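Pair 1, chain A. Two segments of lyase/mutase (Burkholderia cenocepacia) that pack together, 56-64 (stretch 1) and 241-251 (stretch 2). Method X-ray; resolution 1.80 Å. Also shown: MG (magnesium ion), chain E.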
# COMPACT_ATOMS: atom_id res chain seq x y z
N THR A 56 -4.09 12.59 -5.21
CA THR A 56 -2.93 11.70 -5.22
C THR A 56 -1.84 12.36 -4.40
O THR A 56 -1.95 13.56 -4.03
CB THR A 56 -2.46 11.39 -6.63
OG1 THR A 56 -2.01 12.56 -7.25
CG2 THR A 56 -3.58 10.77 -7.47
N THR A 57 -0.86 11.56 -3.99
CA THR A 57 0.25 12.02 -3.16
C THR A 57 1.51 11.42 -3.78
O THR A 57 1.70 10.22 -3.77
CB THR A 57 0.10 11.60 -1.68
OG1 THR A 57 1.34 11.73 -0.99
CG2 THR A 57 -0.42 10.18 -1.52
N SER A 58 2.30 12.27 -4.40
CA SER A 58 3.59 11.83 -4.94
C SER A 58 4.45 11.18 -3.82
O SER A 58 5.20 10.25 -4.07
CB SER A 58 4.33 13.04 -5.57
OG SER A 58 4.59 14.03 -4.55
N ALA A 59 4.32 11.64 -2.58
CA ALA A 59 5.08 11.08 -1.47
C ALA A 59 4.61 9.69 -1.06
O ALA A 59 5.45 8.78 -0.85
CB ALA A 59 4.99 11.96 -0.25
N GLY A 60 3.29 9.53 -0.91
CA GLY A 60 2.70 8.22 -0.56
C GLY A 60 2.98 7.18 -1.61
O GLY A 60 3.34 6.01 -1.33
N TYR A 61 2.88 7.62 -2.86
CA TYR A 61 3.17 6.75 -3.97
C TYR A 61 4.60 6.27 -3.94
O TYR A 61 4.84 5.08 -4.12
CB TYR A 61 2.87 7.45 -5.32
CG TYR A 61 3.24 6.62 -6.55
CD1 TYR A 61 2.35 5.71 -7.08
CD2 TYR A 61 4.48 6.76 -7.18
CE1 TYR A 61 2.67 4.96 -8.19
CE2 TYR A 61 4.82 6.00 -8.28
CZ TYR A 61 3.90 5.10 -8.79
OH TYR A 61 4.21 4.34 -9.92
N ALA A 62 5.52 7.20 -3.73
CA ALA A 62 6.93 6.89 -3.65
C ALA A 62 7.20 5.92 -2.53
O ALA A 62 7.88 4.94 -2.78
CB ALA A 62 7.75 8.15 -3.47
N PHE A 63 6.70 6.17 -1.32
CA PHE A 63 6.92 5.26 -0.20
C PHE A 63 6.46 3.84 -0.52
O PHE A 63 7.17 2.87 -0.17
CB PHE A 63 6.25 5.74 1.11
CG PHE A 63 6.61 7.15 1.50
CD1 PHE A 63 7.84 7.70 1.13
CD2 PHE A 63 5.73 7.93 2.23
CE1 PHE A 63 8.15 9.00 1.50
CE2 PHE A 63 6.02 9.22 2.56
CZ PHE A 63 7.26 9.75 2.19
N SER A 64 5.35 3.70 -1.24
CA SER A 64 4.88 2.36 -1.63
C SER A 64 5.89 1.66 -2.52
O SER A 64 6.01 0.43 -2.49
CB SER A 64 3.49 2.39 -2.30
OG SER A 64 3.54 2.80 -3.67
N VAL A 241 -3.89 16.16 3.10
CA VAL A 241 -2.95 15.57 4.04
C VAL A 241 -1.62 15.04 3.44
O VAL A 241 -0.83 14.43 4.16
CB VAL A 241 -3.60 14.45 4.89
CG1 VAL A 241 -4.80 14.99 5.67
CG2 VAL A 241 -3.97 13.25 4.04
N GLY A 242 -1.37 15.29 2.16
CA GLY A 242 -0.13 14.86 1.53
C GLY A 242 0.10 13.37 1.82
O GLY A 242 -0.83 12.56 1.66
N GLY A 243 1.32 13.04 2.21
CA GLY A 243 1.68 11.62 2.49
C GLY A 243 1.32 11.13 3.89
O GLY A 243 1.77 10.06 4.28
N ALA A 244 0.55 11.90 4.66
CA ALA A 244 0.34 11.56 6.07
C ALA A 244 -0.45 10.33 6.31
O ALA A 244 -0.23 9.65 7.33
CB ALA A 244 -0.27 12.72 6.82
N LEU A 245 -1.40 10.02 5.44
CA LEU A 245 -2.11 8.75 5.58
C LEU A 245 -1.15 7.57 5.33
O LEU A 245 -1.17 6.57 6.08
CB LEU A 245 -3.34 8.67 4.71
CG LEU A 245 -4.49 9.54 5.18
CD1 LEU A 245 -5.58 9.65 4.12
CD2 LEU A 245 -5.01 9.00 6.52
N ALA A 246 -0.34 7.66 4.28
CA ALA A 246 0.65 6.63 3.99
C ALA A 246 1.61 6.49 5.18
O ALA A 246 1.94 5.37 5.58
CB ALA A 246 1.42 6.95 2.69
N ARG A 247 1.99 7.60 5.80
CA ARG A 247 2.89 7.57 6.92
C ARG A 247 2.16 7.04 8.20
O ARG A 247 2.76 6.41 9.02
CB ARG A 247 3.60 8.92 7.12
CG ARG A 247 4.54 9.31 6.00
CD ARG A 247 5.37 10.56 6.30
NE ARG A 247 4.51 11.77 6.33
CZ ARG A 247 4.02 12.34 7.42
NH1 ARG A 247 4.33 11.90 8.62
NH2 ARG A 247 3.24 13.42 7.30
N ALA A 248 0.87 7.29 8.35
CA ALA A 248 0.13 6.66 9.42
C ALA A 248 0.16 5.12 9.28
O ALA A 248 0.38 4.37 10.26
CB ALA A 248 -1.28 7.18 9.45
N ALA A 249 -0.10 4.65 8.08
CA ALA A 249 -0.13 3.20 7.84
C ALA A 249 1.26 2.60 8.16
O ALA A 249 1.42 1.56 8.82
CB ALA A 249 -0.48 2.95 6.40
N LEU A 250 2.28 3.30 7.69
CA LEU A 250 3.64 2.86 7.89
C LEU A 250 4.06 2.90 9.36
O LEU A 250 4.76 2.01 9.80
CB LEU A 250 4.59 3.62 6.98
CG LEU A 250 4.39 3.25 5.51
CD1 LEU A 250 5.25 4.12 4.61
CD2 LEU A 250 4.76 1.79 5.24
N GLY A 251 3.56 3.85 10.12
CA GLY A 251 3.86 3.89 11.57
C GLY A 251 3.28 2.65 12.22
O GLY A 251 3.94 2.00 13.04
MG MG E . 6.08 15.88 -4.94
O HOH W 1 7.34 17.64 -5.26
O HOH W 2 4.20 17.40 -5.06
O HOH W 3 5.97 16.02 -2.91

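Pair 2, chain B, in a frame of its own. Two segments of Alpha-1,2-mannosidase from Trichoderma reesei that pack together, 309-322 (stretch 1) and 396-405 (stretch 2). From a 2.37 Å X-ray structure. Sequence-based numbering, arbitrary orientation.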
# COMPACT_ATOMS: atom_id res chain seq x y z
N ALA B 309 2.98 -7.21 -5.66
CA ALA B 309 4.35 -6.85 -6.05
C ALA B 309 4.42 -5.75 -7.10
O ALA B 309 5.49 -5.21 -7.36
CB ALA B 309 5.08 -8.08 -6.55
N SER B 310 3.29 -5.39 -7.70
CA SER B 310 3.33 -4.37 -8.73
C SER B 310 3.62 -2.97 -8.18
O SER B 310 3.82 -2.03 -8.95
CB SER B 310 2.02 -4.35 -9.54
OG SER B 310 0.94 -3.90 -8.76
N PHE B 311 3.65 -2.83 -6.86
CA PHE B 311 3.92 -1.54 -6.23
C PHE B 311 5.42 -1.26 -6.34
O PHE B 311 5.87 -0.12 -6.20
CB PHE B 311 3.53 -1.56 -4.75
CG PHE B 311 4.67 -1.94 -3.84
CD1 PHE B 311 5.39 -0.95 -3.17
CD2 PHE B 311 5.08 -3.26 -3.72
CE1 PHE B 311 6.51 -1.28 -2.41
CE2 PHE B 311 6.20 -3.60 -2.97
CZ PHE B 311 6.92 -2.61 -2.31
N GLY B 312 6.18 -2.32 -6.58
CA GLY B 312 7.63 -2.21 -6.70
C GLY B 312 8.11 -1.12 -7.63
O GLY B 312 9.03 -0.37 -7.29
N GLY B 313 7.49 -1.01 -8.80
CA GLY B 313 7.89 -0.01 -9.77
C GLY B 313 8.00 1.39 -9.20
O GLY B 313 8.99 2.10 -9.43
N GLY B 314 6.98 1.79 -8.46
CA GLY B 314 6.98 3.10 -7.86
C GLY B 314 8.05 3.23 -6.79
O GLY B 314 8.65 4.30 -6.64
N ASN B 315 8.31 2.15 -6.07
CA ASN B 315 9.31 2.21 -5.01
C ASN B 315 10.72 2.43 -5.56
O ASN B 315 11.46 3.26 -5.02
CB ASN B 315 9.27 0.95 -4.14
CG ASN B 315 9.90 1.19 -2.78
OD1 ASN B 315 9.48 2.09 -2.05
ND2 ASN B 315 10.89 0.38 -2.43
N PHE B 316 11.10 1.69 -6.60
CA PHE B 316 12.42 1.86 -7.21
C PHE B 316 12.57 3.27 -7.76
O PHE B 316 13.64 3.87 -7.67
CB PHE B 316 12.65 0.84 -8.33
CG PHE B 316 13.25 -0.46 -7.86
CD1 PHE B 316 12.46 -1.45 -7.28
CD2 PHE B 316 14.63 -0.66 -7.95
CE1 PHE B 316 13.04 -2.62 -6.79
CE2 PHE B 316 15.21 -1.83 -7.46
CZ PHE B 316 14.41 -2.81 -6.88
N ILE B 317 11.48 3.77 -8.34
CA ILE B 317 11.45 5.12 -8.89
C ILE B 317 11.68 6.10 -7.75
O ILE B 317 12.54 6.98 -7.86
CB ILE B 317 10.09 5.42 -9.59
CG1 ILE B 317 10.02 4.68 -10.92
CG2 ILE B 317 9.92 6.92 -9.81
CD1 ILE B 317 8.66 4.66 -11.55
N LEU B 318 10.93 5.94 -6.66
CA LEU B 318 11.09 6.83 -5.51
C LEU B 318 12.54 6.85 -5.06
O LEU B 318 13.12 7.92 -4.83
CB LEU B 318 10.21 6.39 -4.35
CG LEU B 318 10.37 7.22 -3.07
CD1 LEU B 318 10.21 8.72 -3.37
CD2 LEU B 318 9.33 6.78 -2.07
N GLY B 319 13.13 5.66 -4.93
CA GLY B 319 14.52 5.54 -4.52
C GLY B 319 15.46 6.23 -5.49
O GLY B 319 16.44 6.84 -5.08
N GLY B 320 15.16 6.13 -6.79
CA GLY B 320 15.99 6.77 -7.80
C GLY B 320 15.94 8.28 -7.70
O GLY B 320 16.93 8.97 -7.97
N ILE B 321 14.78 8.82 -7.31
CA ILE B 321 14.62 10.26 -7.16
C ILE B 321 15.45 10.72 -5.95
O ILE B 321 16.33 11.56 -6.09
CB ILE B 321 13.14 10.63 -6.91
CG1 ILE B 321 12.32 10.32 -8.15
CG2 ILE B 321 13.01 12.12 -6.59
CD1 ILE B 321 10.85 10.54 -7.96
N LEU B 322 15.15 10.16 -4.79
CA LEU B 322 15.85 10.51 -3.55
C LEU B 322 17.36 10.29 -3.61
O LEU B 322 18.11 10.96 -2.91
CB LEU B 322 15.28 9.72 -2.38
CG LEU B 322 14.03 10.21 -1.64
CD1 LEU B 322 13.07 10.87 -2.59
CD2 LEU B 322 13.38 9.02 -0.93
N GLU B 396 -0.58 2.86 -8.67
CA GLU B 396 0.44 3.50 -7.86
C GLU B 396 1.73 3.61 -8.66
O GLU B 396 2.29 4.69 -8.80
CB GLU B 396 0.70 2.67 -6.59
CG GLU B 396 1.69 3.28 -5.60
CD GLU B 396 1.85 2.41 -4.37
OE1 GLU B 396 0.94 1.61 -4.10
OE2 GLU B 396 2.88 2.52 -3.66
N SER B 397 2.19 2.49 -9.21
CA SER B 397 3.43 2.51 -9.97
C SER B 397 3.35 3.39 -11.22
O SER B 397 4.31 4.09 -11.55
CB SER B 397 3.87 1.09 -10.31
OG SER B 397 4.29 0.43 -9.13
N LEU B 398 2.22 3.35 -11.92
CA LEU B 398 2.05 4.17 -13.10
C LEU B 398 2.15 5.64 -12.69
O LEU B 398 2.76 6.45 -13.38
CB LEU B 398 0.69 3.91 -13.75
CG LEU B 398 0.53 2.51 -14.37
CD1 LEU B 398 -0.93 2.28 -14.74
CD2 LEU B 398 1.44 2.39 -15.60
N TYR B 399 1.55 5.97 -11.55
CA TYR B 399 1.60 7.33 -11.05
C TYR B 399 3.05 7.80 -10.88
O TYR B 399 3.43 8.85 -11.40
CB TYR B 399 0.82 7.45 -9.74
CG TYR B 399 1.06 8.75 -9.00
CD1 TYR B 399 1.83 8.78 -7.85
CD2 TYR B 399 0.54 9.95 -9.48
CE1 TYR B 399 2.10 9.97 -7.19
CE2 TYR B 399 0.80 11.16 -8.82
CZ TYR B 399 1.58 11.15 -7.68
OH TYR B 399 1.86 12.34 -7.03
N TYR B 400 3.87 7.01 -10.17
CA TYR B 400 5.27 7.38 -9.98
C TYR B 400 6.01 7.53 -11.31
O TYR B 400 6.82 8.46 -11.48
CB TYR B 400 6.02 6.35 -9.12
CG TYR B 400 5.80 6.48 -7.63
CD1 TYR B 400 4.76 5.80 -7.00
CD2 TYR B 400 6.65 7.27 -6.84
CE1 TYR B 400 4.57 5.89 -5.63
CE2 TYR B 400 6.47 7.37 -5.46
CZ TYR B 400 5.42 6.67 -4.86
OH TYR B 400 5.25 6.72 -3.50
N ALA B 401 5.74 6.61 -12.24
CA ALA B 401 6.37 6.64 -13.56
C ALA B 401 6.12 7.98 -14.25
O ALA B 401 7.04 8.58 -14.83
CB ALA B 401 5.85 5.49 -14.42
N TYR B 402 4.88 8.47 -14.16
CA TYR B 402 4.52 9.75 -14.75
C TYR B 402 5.20 10.92 -14.03
O TYR B 402 5.76 11.81 -14.67
CB TYR B 402 2.99 9.95 -14.74
CG TYR B 402 2.58 11.31 -15.25
CD1 TYR B 402 2.18 12.31 -14.36
CD2 TYR B 402 2.71 11.64 -16.60
CE1 TYR B 402 1.93 13.60 -14.81
CE2 TYR B 402 2.46 12.93 -17.05
CZ TYR B 402 2.08 13.90 -16.15
OH TYR B 402 1.89 15.19 -16.59
N ARG B 403 5.16 10.92 -12.70
CA ARG B 403 5.78 11.99 -11.91
C ARG B 403 7.28 12.12 -12.15
O ARG B 403 7.84 13.20 -11.99
CB ARG B 403 5.54 11.79 -10.41
CG ARG B 403 4.07 11.83 -9.98
CD ARG B 403 3.41 13.15 -10.35
NE ARG B 403 4.25 14.28 -9.98
CZ ARG B 403 3.99 15.54 -10.28
NH1 ARG B 403 2.90 15.87 -10.97
NH2 ARG B 403 4.84 16.49 -9.91
N VAL B 404 7.93 11.01 -12.50
CA VAL B 404 9.37 11.07 -12.75
C VAL B 404 9.73 11.35 -14.21
O VAL B 404 10.81 11.87 -14.47
CB VAL B 404 10.10 9.77 -12.29
CG1 VAL B 404 9.94 8.65 -13.32
CG2 VAL B 404 11.57 10.06 -12.05
N THR B 405 8.85 11.03 -15.16
CA THR B 405 9.15 11.28 -16.58
C THR B 405 8.44 12.48 -17.19
O THR B 405 9.00 13.17 -18.05
CB THR B 405 8.79 10.08 -17.49
OG1 THR B 405 7.37 9.90 -17.50
CG2 THR B 405 9.47 8.81 -17.03
O HOH W 4 5.29 2.22 -4.91

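In both pairs two helices run side by side in the same sense and draw together at a glycine near the start of the first helix; 14 central residues superpose with an RMSD of 1.0 Å. The N-to-C directions differ by 35° in pair 1 and 31° in pair 2, and the axes approach to 8.7 and 7.4 Å. The CA atoms of G60(A) and G314(B) fall 0.4 Å apart after superposition, and each glycine faces a matched residue of the second helix, A246(A) or Y400(B). In pair 1 the CA of G60(A) lies 3.7 Å from CB of A246(A), methyl against backbone. In pair 2 the CA of G314(B) lies 3.6 Å from CG of Y400(B), and the carbonyl oxygen of G314(B) sits over one face of the tyrosine ring. A CB on G314(B) would fall 2.6 Å from CD1 of Y400(B), a clash; one on G60(A) would be tight against CB of A246(A), at 3.4 Å, and would also clash with CG2 of T57(A), at 2.7 Å.

The polar solutions at the helix start differ. T57(A) caps its own helix: N of G60(A) donates to OG1 of T57(A) at 2.9 Å. OG1 of T57(A) also lies 3.5 Å from N of G243(A), but the angle is poor, and no hydrogen bond crosses between the stretches of pair 1. The position of T57(A) is taken by F311(B), and a hydroxyl comes instead from the opposite stretch, on S397(B), the match of G243(A). OG of S397(B) donates to O of S310(B) at 2.5 Å and accepts from N of G314(B) at 3.1 Å, tying the two stretches together directly. Water 4 adds a bridge, donating to O of F311(B) and to OE2 of E396(B), each at 2.7 Å.

One turn further on, F63(A) matches I317(B), and both point toward the partner helix. The ring of F63(A) presents its edge to CB of A246(A), while its CE2 reaches CG of R247(A) at 3.7 Å and its CB meets CD1 of L250(A) at 4.0 Å. I317(B) is a knob among S397(B), Y400(B), A401(B) and V404(B); its CD1 lies 4.0 Å from CB of Y400(B), and its CG2 3.8 Å from CB of V404(B). Thus a large phenylalanine packs near a small alanine in pair 1, whereas a branched isoleucine fits beside a large tyrosine in pair 2. The buried areas are 270 and 481 Å².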